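F-actin-capping protein subunit alpha (Dictyostelium discoideum, PDB 4AKR) caps the fast-growing barbed ends of actin filaments independently of calcium, blocking subunit exchange there without severing the filaments. Local coordinates at residues Ser169-Thr174 with Lys226-Ala231; Thr69-Ile74 with Lys147-Ile152; Glu22-Val27 with Ile93-Thr98. One frame throughout, in Å; residues are numbered along the deposited sequence.

Interaction 1. Residues Ser169-Thr174 with Lys226-Ala231; sequences SVWTCT and KAIGKA
Trp171 and Ile228 carry this packing of a sheet against a helix, and their side chains lie alongside each other, pointing opposite ways. The local axes of strand 169-174 and helix 226-231 approach to 11.1 Å with N-to-C directions 145° apart, so the two run roughly antiparallel. Along Trp171, CB already lies 3.8 Å from Ile228 CD1, and CG adds contacts with both CD1 and CG2 of that isoleucine. CG stands beside the backbone N (chi1 -75°), and with chi2 nearly perpendicular one face of the indole is presented to Ile228. At the ring fusion CD2 meets Ile228 CG1 at 3.7 Å. NE1, at the pyrrole rim, is 3.6 Å from Ile228 CG2, but its polar partner is Glu232, to which it is hydrogen-bonded. That methyl sits 3.5 Å from the centroid of the five-membered ring and 10° off its normal, a CH-pi contact over the face. At the far end CH2 reaches Ala231 CB at 3.8 Å, one helical turn from Ile228 in sequence. Cys173 extends the patch, its SG 4.0 Å from Ile228 CD1. The contact is thus apolar and buried. Trp171 also touches Ser184 of the adjacent strand 181-194 and Lys208 of 198-213, the next strand beyond it, while Ala231 rests on Thr210, so the long helix 217-248 lies across the five-stranded antiparallel sheet.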
loop_
_atom_site.group_PDB
_atom_site.type_symbol
_atom_site.label_atom_id
_atom_site.label_comp_id
_atom_site.label_asym_id
_atom_site.label_seq_id
_atom_site.Cartn_x
_atom_site.Cartn_y
_atom_site.Cartn_z
ATOM N N SER A 169 4.942 -14.728 -10.413
ATOM C CA SER A 169 4.083 -15.619 -11.186
ATOM C C SER A 169 4.403 -17.050 -10.780
ATOM O O SER A 169 5.570 -17.443 -10.737
ATOM C CB SER A 169 4.326 -15.474 -12.694
ATOM O OG SER A 169 3.802 -14.269 -13.207
ATOM N N VAL A 170 3.370 -17.818 -10.452
ATOM C CA VAL A 170 3.546 -19.221 -10.091
ATOM C C VAL A 170 2.505 -20.009 -10.869
ATOM O O VAL A 170 1.301 -19.925 -10.583
ATOM C CB VAL A 170 3.352 -19.468 -8.574
ATOM C CG1 VAL A 170 3.377 -20.961 -8.286
ATOM C CG2 VAL A 170 4.461 -18.772 -7.780
ATOM N N TRP A 171 2.973 -20.737 -11.882
ATOM C CA TRP A 171 2.102 -21.555 -12.725
ATOM C C TRP A 171 2.341 -23.020 -12.442
ATOM O O TRP A 171 3.469 -23.514 -12.542
ATOM C CB TRP A 171 2.358 -21.299 -14.213
ATOM C CG TRP A 171 1.812 -20.000 -14.713
ATOM C CD1 TRP A 171 2.432 -18.785 -14.693
ATOM C CD2 TRP A 171 0.501 -19.774 -15.245
ATOM N NE1 TRP A 171 1.587 -17.814 -15.175
ATOM C CE2 TRP A 171 0.395 -18.394 -15.520
ATOM C CE3 TRP A 171 -0.598 -20.606 -15.509
ATOM C CZ2 TRP A 171 -0.764 -17.822 -16.046
ATOM C CZ3 TRP A 171 -1.752 -20.040 -16.032
ATOM C CH2 TRP A 171 -1.826 -18.656 -16.296
ATOM N N THR A 172 1.270 -23.718 -12.103
ATOM C CA THR A 172 1.345 -25.136 -11.801
ATOM C C THR A 172 0.695 -25.899 -12.933
ATOM O O THR A 172 -0.504 -25.763 -13.160
ATOM C CB THR A 172 0.622 -25.428 -10.499
ATOM O OG1 THR A 172 1.210 -24.636 -9.459
ATOM C CG2 THR A 172 0.714 -26.900 -10.155
ATOM N N CYS A 173 1.489 -26.701 -13.635
ATOM C CA CYS A 173 1.004 -27.461 -14.780
ATOM C C CYS A 173 0.931 -28.960 -14.518
ATOM O O CYS A 173 1.952 -29.610 -14.264
ATOM C CB CYS A 173 1.909 -27.195 -15.980
ATOM S SG CYS A 173 2.377 -25.457 -16.142
ATOM N N THR A 174 -0.281 -29.507 -14.610
ATOM C CA THR A 174 -0.510 -30.926 -14.366
ATOM C C THR A 174 -0.970 -31.653 -15.628
ATOM O O THR A 174 -1.767 -31.127 -16.411
ATOM C CB THR A 174 -1.554 -31.123 -13.252
ATOM O OG1 THR A 174 -1.116 -30.455 -12.061
ATOM C CG2 THR A 174 -1.718 -32.594 -12.941
ATOM N N LYS A 226 2.761 -21.293 -24.526
ATOM C CA LYS A 226 2.049 -20.456 -25.474
ATOM C C LYS A 226 0.780 -20.013 -24.743
ATOM O O LYS A 226 0.395 -18.844 -24.792
ATOM C CB LYS A 226 1.680 -21.244 -26.733
ATOM C CG LYS A 226 2.752 -21.240 -27.805
ATOM C CD LYS A 226 2.253 -21.832 -29.110
ATOM C CE LYS A 226 3.318 -21.725 -30.177
ATOM N NZ LYS A 226 2.908 -22.431 -31.421
ATOM N N ALA A 227 0.151 -20.957 -24.049
ATOM C CA ALA A 227 -1.069 -20.681 -23.298
ATOM C C ALA A 227 -0.780 -19.741 -22.130
ATOM O O ALA A 227 -1.426 -18.699 -21.992
ATOM C CB ALA A 227 -1.669 -21.983 -22.787
ATOM N N ILE A 228 0.191 -20.115 -21.293
ATOM C CA ILE A 228 0.577 -19.299 -20.141
ATOM C C ILE A 228 0.947 -17.867 -20.548
ATOM O O ILE A 228 0.546 -16.912 -19.891
ATOM C CB ILE A 228 1.783 -19.926 -19.391
ATOM C CG1 ILE A 228 1.331 -21.153 -18.604
ATOM C CG2 ILE A 228 2.421 -18.912 -18.451
ATOM C CD1 ILE A 228 2.478 -21.892 -17.933
ATOM N N GLY A 229 1.709 -17.727 -21.631
ATOM C CA GLY A 229 2.123 -16.410 -22.094
ATOM C C GLY A 229 0.979 -15.544 -22.592
ATOM O O GLY A 229 1.016 -14.318 -22.480
ATOM N N LYS A 230 -0.038 -16.194 -23.147
ATOM C CA LYS A 230 -1.209 -15.509 -23.661
ATOM C C LYS A 230 -2.032 -15.016 -22.481
ATOM O O LYS A 230 -2.494 -13.877 -22.464
ATOM C CB LYS A 230 -2.044 -16.466 -24.515
ATOM C CG LYS A 230 -3.222 -15.801 -25.215
ATOM C CD LYS A 230 -4.454 -16.699 -25.188
ATOM C CE LYS A 230 -5.656 -16.028 -25.840
ATOM N NZ LYS A 230 -5.467 -15.842 -27.308
ATOM N N ALA A 231 -2.211 -15.885 -21.491
ATOM C CA ALA A 231 -2.968 -15.523 -20.304
ATOM C C ALA A 231 -2.349 -14.304 -19.621
ATOM O O ALA A 231 -3.063 -13.370 -19.258
ATOM C CB ALA A 231 -3.016 -16.692 -19.341
#

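Interaction 2. Residues Thr69-Ile74 with Lys147-Ile152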
loop_
_atom_site.group_PDB
_atom_site.type_symbol
_atom_site.label_atom_id
_atom_site.label_comp_id
_atom_site.label_asym_id
_atom_site.label_seq_id
_atom_site.Cartn_x
_atom_site.Cartn_y
_atom_site.Cartn_z
ATOM N N THR A 69 12.128 -20.607 -2.833
ATOM C CA THR A 69 10.673 -20.768 -2.794
ATOM C C THR A 69 10.265 -21.937 -1.914
ATOM O O THR A 69 11.104 -22.737 -1.511
ATOM C CB THR A 69 10.111 -21.054 -4.190
ATOM O OG1 THR A 69 10.400 -22.417 -4.540
ATOM C CG2 THR A 69 10.742 -20.118 -5.223
ATOM N N LYS A 70 8.972 -22.040 -1.624
ATOM C CA LYS A 70 8.481 -23.136 -0.795
ATOM C C LYS A 70 8.427 -24.397 -1.637
ATOM O O LYS A 70 8.562 -25.500 -1.115
ATOM C CB LYS A 70 7.083 -22.843 -0.252
ATOM C CG LYS A 70 6.991 -21.633 0.669
ATOM C CD LYS A 70 5.554 -21.416 1.145
ATOM C CE LYS A 70 5.382 -20.081 1.874
ATOM N NZ LYS A 70 3.967 -19.879 2.316
ATOM N N GLU A 71 8.230 -24.235 -2.941
ATOM C CA GLU A 71 8.157 -25.390 -3.824
ATOM C C GLU A 71 9.512 -26.059 -4.019
ATOM O O GLU A 71 9.576 -27.221 -4.414
ATOM C CB GLU A 71 7.583 -25.012 -5.186
ATOM C CG GLU A 71 7.392 -26.228 -6.091
ATOM C CD GLU A 71 6.445 -27.259 -5.497
ATOM O OE1 GLU A 71 5.577 -26.882 -4.677
ATOM O OE2 GLU A 71 6.559 -28.449 -5.857
ATOM N N GLY A 72 10.589 -25.331 -3.749
ATOM C CA GLY A 72 11.913 -25.907 -3.897
ATOM C C GLY A 72 12.530 -26.220 -2.546
ATOM O O GLY A 72 13.673 -26.678 -2.458
ATOM N N GLU A 73 11.767 -25.964 -1.487
ATOM C CA GLU A 73 12.226 -26.200 -0.124
ATOM C C GLU A 73 12.342 -27.696 0.193
ATOM O O GLU A 73 11.365 -28.429 0.124
ATOM C CB GLU A 73 11.261 -25.517 0.858
ATOM C CG GLU A 73 11.696 -25.554 2.312
ATOM C CD GLU A 73 10.886 -24.602 3.184
ATOM O OE1 GLU A 73 10.961 -23.380 2.957
ATOM O OE2 GLU A 73 10.176 -25.071 4.096
ATOM N N ILE A 74 13.548 -28.141 0.530
ATOM C CA ILE A 74 13.787 -29.543 0.862
ATOM C C ILE A 74 13.815 -29.663 2.378
ATOM O O ILE A 74 13.299 -30.615 2.962
ATOM C CB ILE A 74 15.145 -30.028 0.313
ATOM C CG1 ILE A 74 15.201 -29.828 -1.202
ATOM C CG2 ILE A 74 15.343 -31.492 0.656
ATOM C CD1 ILE A 74 16.561 -30.116 -1.812
ATOM N N LYS A 147 3.337 -33.157 -12.244
ATOM C CA LYS A 147 3.086 -31.768 -11.911
ATOM C C LYS A 147 4.373 -30.961 -12.103
ATOM O O LYS A 147 5.389 -31.229 -11.464
ATOM C CB LYS A 147 2.602 -31.614 -10.466
ATOM C CG LYS A 147 2.443 -30.147 -10.065
ATOM C CD LYS A 147 1.903 -29.951 -8.648
ATOM C CE LYS A 147 2.911 -30.361 -7.592
ATOM N NZ LYS A 147 2.460 -29.977 -6.225
ATOM N N ILE A 148 4.332 -29.983 -13.002
ATOM C CA ILE A 148 5.490 -29.128 -13.243
ATOM C C ILE A 148 5.147 -27.747 -12.725
ATOM O O ILE A 148 4.187 -27.141 -13.185
ATOM C CB ILE A 148 5.824 -29.023 -14.748
ATOM C CG1 ILE A 148 6.146 -30.413 -15.303
ATOM C CG2 ILE A 148 6.999 -28.066 -14.961
ATOM C CD1 ILE A 148 7.257 -31.126 -14.560
ATOM N N THR A 149 5.918 -27.261 -11.757
ATOM C CA THR A 149 5.679 -25.947 -11.175
ATOM C C THR A 149 6.674 -24.902 -11.676
ATOM O O THR A 149 7.887 -25.053 -11.511
ATOM C CB THR A 149 5.757 -26.008 -9.639
ATOM O OG1 THR A 149 4.895 -27.047 -9.159
ATOM C CG2 THR A 149 5.318 -24.684 -9.033
ATOM N N VAL A 150 6.150 -23.839 -12.282
ATOM C CA VAL A 150 6.964 -22.756 -12.816
ATOM C C VAL A 150 6.841 -21.492 -11.963
ATOM O O VAL A 150 5.746 -20.952 -11.781
ATOM C CB VAL A 150 6.544 -22.395 -14.248
ATOM C CG1 VAL A 150 7.507 -21.390 -14.830
ATOM C CG2 VAL A 150 6.486 -23.639 -15.103
ATOM N N CYS A 151 7.974 -21.023 -11.453
ATOM C CA CYS A 151 8.015 -19.826 -10.630
ATOM C C CYS A 151 8.830 -18.746 -11.331
ATOM O O CYS A 151 9.899 -19.018 -11.869
ATOM C CB CYS A 151 8.670 -20.126 -9.281
ATOM S SG CYS A 151 7.899 -21.427 -8.292
ATOM N N ILE A 152 8.314 -17.525 -11.333
ATOM C CA ILE A 152 9.015 -16.392 -11.928
ATOM C C ILE A 152 8.938 -15.264 -10.910
ATOM O O ILE A 152 7.873 -15.010 -10.343
ATOM C CB ILE A 152 8.360 -15.924 -13.249
ATOM C CG1 ILE A 152 8.310 -17.096 -14.242
ATOM C CG2 ILE A 152 9.147 -14.749 -13.827
ATOM C CD1 ILE A 152 7.948 -16.716 -15.661
#
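Glu71 lies across from Thr149 with CA atoms 7.8 Å apart, and Thr69 across from Cys151 with CA atoms 8.3 Å apart, so a turn rests on a strand with no hydrogen bond between them. Residues 69-72 form a beta turn, with Lys70 and Glu71 in conformations compatible with type I; it leads towards strand 73-75 and packs on strand 145-158 of the central five-stranded antiparallel sheet of the capping protein alpha subunit.

Glu71 makes the largest contribution from the turn. Its CG stands opposite the backbone N (chi1 -175°), projecting the chain to the strand, and a bend at the next bond (chi2 60°) swings the carboxylate along it. The aliphatic part does the touching: Glu71 CG is 3.9 Å from Thr149 CB and equally near Thr149 CG2, the two side chains crossing at a slant. Beyond this, OE2 of Glu71 is 4.0 Å from Thr149 OG1, a proximity without a hydrogen bond. Lys147 brings its NZ to 4.4 Å from Glu71 OE2, beyond a salt bridge, and any attraction is probably modest at this partly exposed margin.

Further along the strand, Thr69 CG2 meets Cys151 SG at 4.4 Å, a looser apolar contact. Tyr138 of the adjacent strand 134-142 touches both Glu71 and Cys151, and its hydroxyl is hydrogen-bonded to Thr69 OG1. The same OG1 accepts a weak bond from Gly72 N, 3.0 Å long and bent to 133°, which closes back across the turn.

Interaction 3. Residues Glu22-Val27 with Ile93-Thr98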
loop_
_atom_site.group_PDB
_atom_site.type_symbol
_atom_site.label_atom_id
_atom_site.label_comp_id
_atom_site.label_asym_id
_atom_site.label_seq_id
_atom_site.Cartn_x
_atom_site.Cartn_y
_atom_site.Cartn_z
ATOM N N GLU A 22 12.440 -3.963 0.652
ATOM C CA GLU A 22 12.652 -3.049 1.782
ATOM C C GLU A 22 12.614 -3.764 3.124
ATOM O O GLU A 22 12.501 -3.125 4.176
ATOM C CB GLU A 22 11.575 -1.966 1.779
ATOM C CG GLU A 22 11.477 -1.166 0.487
ATOM C CD GLU A 22 10.285 -0.225 0.487
ATOM O OE1 GLU A 22 10.019 0.428 1.531
ATOM O OE2 GLU A 22 9.618 -0.139 -0.565
ATOM N N PHE A 23 12.710 -5.090 3.069
ATOM C CA PHE A 23 12.650 -5.933 4.247
ATOM C C PHE A 23 13.642 -5.492 5.316
ATOM O O PHE A 23 13.277 -5.309 6.474
ATOM C CB PHE A 23 12.885 -7.398 3.845
ATOM C CG PHE A 23 12.564 -8.380 4.932
ATOM C CD1 PHE A 23 11.273 -8.470 5.445
ATOM C CD2 PHE A 23 13.563 -9.172 5.487
ATOM C CE1 PHE A 23 10.985 -9.332 6.504
ATOM C CE2 PHE A 23 13.288 -10.031 6.538
ATOM C CZ PHE A 23 11.996 -10.111 7.053
ATOM N N MET A 24 14.894 -5.285 4.938
ATOM C CA MET A 24 15.868 -4.866 5.921
ATOM C C MET A 24 15.586 -3.494 6.535
ATOM O O MET A 24 15.897 -3.280 7.708
ATOM C CB MET A 24 17.272 -4.928 5.330
ATOM C CG MET A 24 17.788 -6.369 5.197
ATOM S SD MET A 24 17.531 -7.353 6.722
ATOM C CE MET A 24 19.040 -7.005 7.639
ATOM N N GLU A 25 15.006 -2.567 5.771
ATOM C CA GLU A 25 14.695 -1.257 6.339
ATOM C C GLU A 25 13.620 -1.449 7.405
ATOM O O GLU A 25 13.633 -0.795 8.445
ATOM C CB GLU A 25 14.185 -0.277 5.273
ATOM C CG GLU A 25 15.256 0.376 4.404
ATOM C CD GLU A 25 15.780 -0.532 3.318
ATOM O OE1 GLU A 25 15.037 -1.444 2.901
ATOM O OE2 GLU A 25 16.928 -0.328 2.863
ATOM N N VAL A 26 12.687 -2.360 7.142
ATOM C CA VAL A 26 11.622 -2.651 8.090
ATOM C C VAL A 26 12.164 -3.440 9.291
ATOM O O VAL A 26 11.754 -3.201 10.425
ATOM C CB VAL A 26 10.475 -3.443 7.408
ATOM C CG1 VAL A 26 9.444 -3.892 8.442
ATOM C CG2 VAL A 26 9.807 -2.570 6.342
ATOM N N VAL A 27 13.083 -4.374 9.050
ATOM C CA VAL A 27 13.650 -5.149 10.158
ATOM C C VAL A 27 14.369 -4.214 11.138
ATOM O O VAL A 27 14.360 -4.450 12.342
ATOM C CB VAL A 27 14.650 -6.241 9.664
ATOM C CG1 VAL A 27 15.288 -6.939 10.846
ATOM C CG2 VAL A 27 13.935 -7.268 8.810
ATOM N N ILE A 93 17.828 -15.548 8.144
ATOM C CA ILE A 93 17.942 -14.340 8.937
ATOM C C ILE A 93 18.928 -13.343 8.345
ATOM O O ILE A 93 18.682 -12.138 8.361
ATOM C CB ILE A 93 18.340 -14.675 10.385
ATOM C CG1 ILE A 93 17.204 -15.467 11.041
ATOM C CG2 ILE A 93 18.623 -13.401 11.156
ATOM C CD1 ILE A 93 17.471 -15.893 12.453
ATOM N N LYS A 94 20.035 -13.844 7.815
ATOM C CA LYS A 94 21.047 -12.979 7.227
ATOM C C LYS A 94 20.724 -12.772 5.759
ATOM O O LYS A 94 21.304 -11.907 5.108
ATOM C CB LYS A 94 22.426 -13.622 7.333
ATOM C CG LYS A 94 22.670 -14.396 8.612
ATOM C CD LYS A 94 23.962 -15.191 8.498
ATOM C CE LYS A 94 25.150 -14.382 8.948
ATOM N NZ LYS A 94 25.124 -14.241 10.433
ATOM N N GLN A 95 19.807 -13.588 5.248
ATOM C CA GLN A 95 19.388 -13.532 3.850
ATOM C C GLN A 95 20.552 -13.803 2.899
ATOM O O GLN A 95 20.738 -13.104 1.906
ATOM C CB GLN A 95 18.743 -12.176 3.556
ATOM C CG GLN A 95 17.340 -12.063 4.146
ATOM C CD GLN A 95 16.865 -10.631 4.317
ATOM O OE1 GLN A 95 17.243 -9.943 5.275
ATOM N NE2 GLN A 95 16.031 -10.170 3.387
ATOM N N GLU A 96 21.332 -14.835 3.204
ATOM C CA GLU A 96 22.471 -15.180 2.369
ATOM C C GLU A 96 22.691 -16.686 2.258
ATOM O O GLU A 96 22.382 -17.448 3.177
ATOM C CB GLU A 96 23.736 -14.504 2.910
ATOM C CG GLU A 96 24.208 -15.033 4.254
ATOM C CD GLU A 96 25.280 -14.157 4.890
ATOM O OE1 GLU A 96 25.506 -13.029 4.395
ATOM O OE2 GLU A 96 25.889 -14.592 5.892
ATOM N N VAL A 97 23.215 -17.101 1.111
ATOM C CA VAL A 97 23.503 -18.507 0.837
ATOM C C VAL A 97 24.730 -18.929 1.627
ATOM O O VAL A 97 25.751 -18.250 1.603
ATOM C CB VAL A 97 23.777 -18.726 -0.668
ATOM C CG1 VAL A 97 24.309 -20.133 -0.906
ATOM C CG2 VAL A 97 22.498 -18.500 -1.464
ATOM N N THR A 98 24.629 -20.056 2.320
ATOM C CA THR A 98 25.736 -20.552 3.131
ATOM C C THR A 98 26.279 -21.887 2.644
ATOM O O THR A 98 27.251 -22.407 3.200
ATOM C CB THR A 98 25.307 -20.744 4.587
ATOM O OG1 THR A 98 24.343 -21.806 4.662
ATOM C CG2 THR A 98 24.701 -19.456 5.132
#
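Gln95 reaches from a hairpin connection to Phe23 and Met24 in the first turn of helix 23-31. The motif on its side is a G1 beta bulge: Gln95 and Glu96 both face Asp91, and Gln95 takes the left-handed backbone conformation (phi 61°) at its first position. Asp91 OD1 also accepts a hydrogen bond from Lys94 N, helping to shape the link between strands 86-91 and 96-102.

Among the van der Waals contacts, the one with Phe23 is the clearer. Gln95 CD lies 3.8 Å from Phe23 CD2, and the amide plane is turned 87° against the ring, nearly perpendicular. With CG beside its backbone N (chi1 -75°) and an extended chain beyond, Gln95 spans the distance between backbones whose closest CA atoms, those of Met24 and Gln95, are 9.6 Å apart. Met24, bent at its later bonds, runs antiparallel alongside the glutamine, its SD 4.1 Å from Gln95 CD; the still shorter approach to the amide's end is doubtful. An alanine at Gln95 is likely to leave a gap between hairpin and helix, with Phe23 CD2 and Met24 SD deprived of the chain they pack against.

Aromatic contacts make up another part of the surroundings of Phe23: it stacks with Tyr51 and meets Phe48 edge-to-face, both on helix 44-55; Gln95 in turn touches Asn52 of the same helix.

Hydrogen bonds occur within the helix, none across the contact. Glu22 is the N-cap residue, and its O accepts Val26 N at 3.1 Å. One turn on from Phe23, Val27 CG2 sits over one face of the phenyl ring, 3.6 Å above its plane.

Interactions 1 and 2 share the five-stranded sheet: their strands 163-175 and 145-158 are neighbours, probably joined by hydrogen bonds such as Trp171 O to Val150 N. Trp171 and Cys173 point to the long helix, whereas Thr172, on the other face, touches Thr149 and Lys147. Both contacts are buried, but interaction 1 is purely apolar while interaction 2 mixes aliphatic packing with loosely placed charges. Interaction 3 lies nearer the surface and relies on one amide chain against an aromatic and a thioether. Its centre is 30 Å from that of interaction 1; with interaction 2 it shares the small sheet, reached at opposite outer strands, 73-75 and 96-102.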